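Local structure of major capsid protein (Paramecium bursaria Chlorella virus 1, 5TIP) at the interface of chains A and B. The protein self-assembles as trimers into the icosahedral capsid shell of a large chlorella virus, together with penton and minor capsid proteins. Numbering follows the deposited sequence. Chains: chain A/B, Major capsid protein.

The interface of chains A and B. Residues chain A 70, 72, 131, 147; chain B 328, 331-332, 335-336.
A:Tyr147 lays one face of its ring against the methyl CG2 of B:Val336, a CH-pi contact 3.6 Å from the ring centroid, while the hydroxyl of B:Ser331 sits at the phenol edge in the ring plane. Within chain B, the guanidinium of B:Arg328, on a chain bent at chi2 and chi3, packs face to face but off-centre on the B:Tyr332 ring, which probably helps hold it in place. This is a subunit interface within the capsomer trimer of an NCLDV major capsid protein, a double jelly-roll family: strands 65-76 and 143-149 and the end of helix 122-132 of chain A meet strand 328-329 and helix 330-341 of chain B. The methyl lies over the CG side of the A:Tyr147 ring, 3.3 Å from CG; with CG1 anti to the backbone N (chi1 -179°), B:Val336 turns CG2 to the ring and CG1 to CG2 of A:Val70, 4.1 Å away. At the phenol tip, OH of A:Tyr147 shares a short hydrogen bond of 2.5 Å with OG of B:Ser331, its donor not settled. The same OH comes within 3.2 Å of the backbone N of B:Tyr332, whose N-H is not aimed at it. The hydroxyl lies beside the first turn of helix 330-341, where the helix end might polarise it. Beside the tyrosine, NH2 of B:Arg328 forms a salt bridge with OE2 of A:Glu72 at 2.6 Å, approaching almost in line with its C-O bond; OE2 lies 18° out of the guanidinium plane, and the carboxylate is turned 38° from that plane. NE adds a weak bond to the same oxygen. On the other flank, A:Met131 runs antiparallel alongside the aliphatic stem of B:Lys335, CG 3.9 Å from its CB.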
ATOM      1  N   VAL A  70      -7.857 -13.496  18.084  1.00 31.24           N
ATOM      2  CA  VAL A  70      -7.219 -12.307  18.638  1.00 28.04           C
ATOM      3  C   VAL A  70      -7.061 -12.488  20.142  1.00 25.33           C
ATOM      4  O   VAL A  70      -7.988 -12.940  20.824  1.00 24.50           O
ATOM      5  CB  VAL A  70      -8.023 -11.028  18.324  1.00 30.53           C
ATOM      6  CG1 VAL A  70      -7.333  -9.804  18.905  1.00 31.47           C
ATOM      7  CG2 VAL A  70      -8.210 -10.873  16.824  1.00 32.00           C
ATOM      8  N   GLU A  72      -6.503 -10.410  23.517  1.00 26.02           N
ATOM      9  CA  GLU A  72      -6.613  -9.073  24.084  1.00 26.88           C
ATOM     10  C   GLU A  72      -5.811  -8.990  25.375  1.00 28.33           C
ATOM     11  O   GLU A  72      -5.928  -9.861  26.243  1.00 30.68           O
ATOM     12  CB  GLU A  72      -8.075  -8.706  24.343  1.00 28.44           C
ATOM     13  CG  GLU A  72      -8.917  -8.593  23.080  1.00 30.66           C
ATOM     14  CD  GLU A  72     -10.295  -8.016  23.340  1.00 32.98           C
ATOM     15  OE1 GLU A  72     -10.567  -7.620  24.492  1.00 35.03           O
ATOM     16  OE2 GLU A  72     -11.111  -7.965  22.394  1.00 33.80           O
ATOM     17  N   MET A 131      -2.151  -1.560  17.783  1.00 21.33           N
ATOM     18  CA  MET A 131      -2.772  -2.673  18.482  1.00 20.05           C
ATOM     19  C   MET A 131      -1.851  -3.323  19.504  1.00 22.34           C
ATOM     20  O   MET A 131      -2.332  -4.083  20.351  1.00 28.34           O
ATOM     21  CB  MET A 131      -3.237  -3.731  17.480  1.00 20.67           C
ATOM     22  CG  MET A 131      -4.325  -3.261  16.530  1.00 23.89           C
ATOM     23  SD  MET A 131      -4.515  -4.365  15.118  1.00 29.60           S
ATOM     24  CE  MET A 131      -4.891  -5.909  15.942  1.00 30.97           C
ATOM     25  N   TYR A 147      -4.445  -5.701  21.201  1.00 25.10           N
ATOM     26  CA  TYR A 147      -5.009  -6.791  20.411  1.00 24.51           C
ATOM     27  C   TYR A 147      -3.880  -7.434  19.619  1.00 27.76           C
ATOM     28  O   TYR A 147      -3.336  -6.819  18.697  1.00 31.79           O
ATOM     29  CB  TYR A 147      -6.102  -6.285  19.472  1.00 22.76           C
ATOM     30  CG  TYR A 147      -7.208  -5.504  20.144  1.00 20.40           C
ATOM     31  CD1 TYR A 147      -7.104  -4.132  20.328  1.00 22.87           C
ATOM     32  CD2 TYR A 147      -8.369  -6.133  20.569  1.00 21.11           C
ATOM     33  CE1 TYR A 147      -8.118  -3.413  20.930  1.00 23.30           C
ATOM     34  CE2 TYR A 147      -9.389  -5.422  21.170  1.00 23.09           C
ATOM     35  CZ  TYR A 147      -9.258  -4.064  21.348  1.00 23.75           C
ATOM     36  OH  TYR A 147     -10.272  -3.354  21.947  1.00 26.87           O
TER
ATOM     37  N   ARG B 328     -17.908  -5.736  22.728  1.00 31.82           N
ATOM     38  CA  ARG B 328     -16.494  -5.448  22.554  1.00 30.28           C
ATOM     39  C   ARG B 328     -16.246  -3.967  22.804  1.00 31.36           C
ATOM     40  O   ARG B 328     -17.154  -3.138  22.706  1.00 30.89           O
ATOM     41  CB  ARG B 328     -16.007  -5.828  21.148  1.00 29.14           C
ATOM     42  CG  ARG B 328     -16.300  -7.262  20.741  1.00 28.68           C
ATOM     43  CD  ARG B 328     -15.551  -8.254  21.612  1.00 26.96           C
ATOM     44  NE  ARG B 328     -14.114  -8.260  21.353  1.00 25.87           N
ATOM     45  CZ  ARG B 328     -13.525  -9.011  20.427  1.00 25.88           C
ATOM     46  NH1 ARG B 328     -14.249  -9.816  19.662  1.00 27.00           N
ATOM     47  NH2 ARG B 328     -12.211  -8.956  20.264  1.00 27.72           N
ATOM     48  N   SER B 331     -12.309   0.353  20.879  1.00 24.66           N
ATOM     49  CA  SER B 331     -11.061   0.178  20.147  1.00 22.79           C
ATOM     50  C   SER B 331     -11.075  -1.069  19.271  1.00 27.27           C
ATOM     51  O   SER B 331     -10.304  -1.142  18.309  1.00 27.97           O
ATOM     52  CB  SER B 331      -9.886   0.123  21.121  1.00 20.49           C
ATOM     53  OG  SER B 331     -10.122  -0.827  22.146  1.00 20.65           O
ATOM     54  N   TYR B 332     -11.929  -2.046  19.584  1.00 27.40           N
ATOM     55  CA  TYR B 332     -12.048  -3.225  18.733  1.00 25.86           C
ATOM     56  C   TYR B 332     -12.620  -2.860  17.370  1.00 25.28           C
ATOM     57  O   TYR B 332     -12.124  -3.321  16.336  1.00 25.33           O
ATOM     58  CB  TYR B 332     -12.919  -4.281  19.415  1.00 24.07           C
ATOM     59  CG  TYR B 332     -13.417  -5.364  18.484  1.00 24.49           C
ATOM     60  CD1 TYR B 332     -12.609  -6.442  18.145  1.00 25.09           C
ATOM     61  CD2 TYR B 332     -14.697  -5.313  17.945  1.00 24.56           C
ATOM     62  CE1 TYR B 332     -13.062  -7.434  17.294  1.00 23.62           C
ATOM     63  CE2 TYR B 332     -15.155  -6.301  17.094  1.00 23.05           C
ATOM     64  CZ  TYR B 332     -14.333  -7.357  16.774  1.00 22.71           C
ATOM     65  OH  TYR B 332     -14.788  -8.341  15.928  1.00 24.87           O
ATOM     66  N   LYS B 335      -9.791  -0.598  15.539  1.00 23.72           N
ATOM     67  CA  LYS B 335      -8.513  -1.207  15.197  1.00 22.42           C
ATOM     68  C   LYS B 335      -8.649  -2.600  14.601  1.00 24.76           C
ATOM     69  O   LYS B 335      -8.069  -2.880  13.547  1.00 27.69           O
ATOM     70  CB  LYS B 335      -7.631  -1.273  16.450  1.00 22.07           C
ATOM     71  CG  LYS B 335      -7.233   0.080  17.001  1.00 19.72           C
ATOM     72  CD  LYS B 335      -6.368  -0.081  18.233  1.00 20.73           C
ATOM     73  CE  LYS B 335      -5.929   1.263  18.773  1.00 25.57           C
ATOM     74  NZ  LYS B 335      -5.675   1.188  20.236  1.00 30.68           N
ATOM     75  N   VAL B 336      -9.409  -3.484  15.250  1.00 24.88           N
ATOM     76  CA  VAL B 336      -9.385  -4.900  14.896  1.00 22.23           C
ATOM     77  C   VAL B 336     -10.276  -5.181  13.697  1.00 22.44           C
ATOM     78  O   VAL B 336      -9.874  -5.881  12.760  1.00 26.56           O
ATOM     79  CB  VAL B 336      -9.789  -5.754  16.107  1.00 24.61           C
ATOM     80  CG1 VAL B 336      -9.739  -7.232  15.753  1.00 26.31           C
ATOM     81  CG2 VAL B 336      -8.883  -5.450  17.268  1.00 24.14           C
TER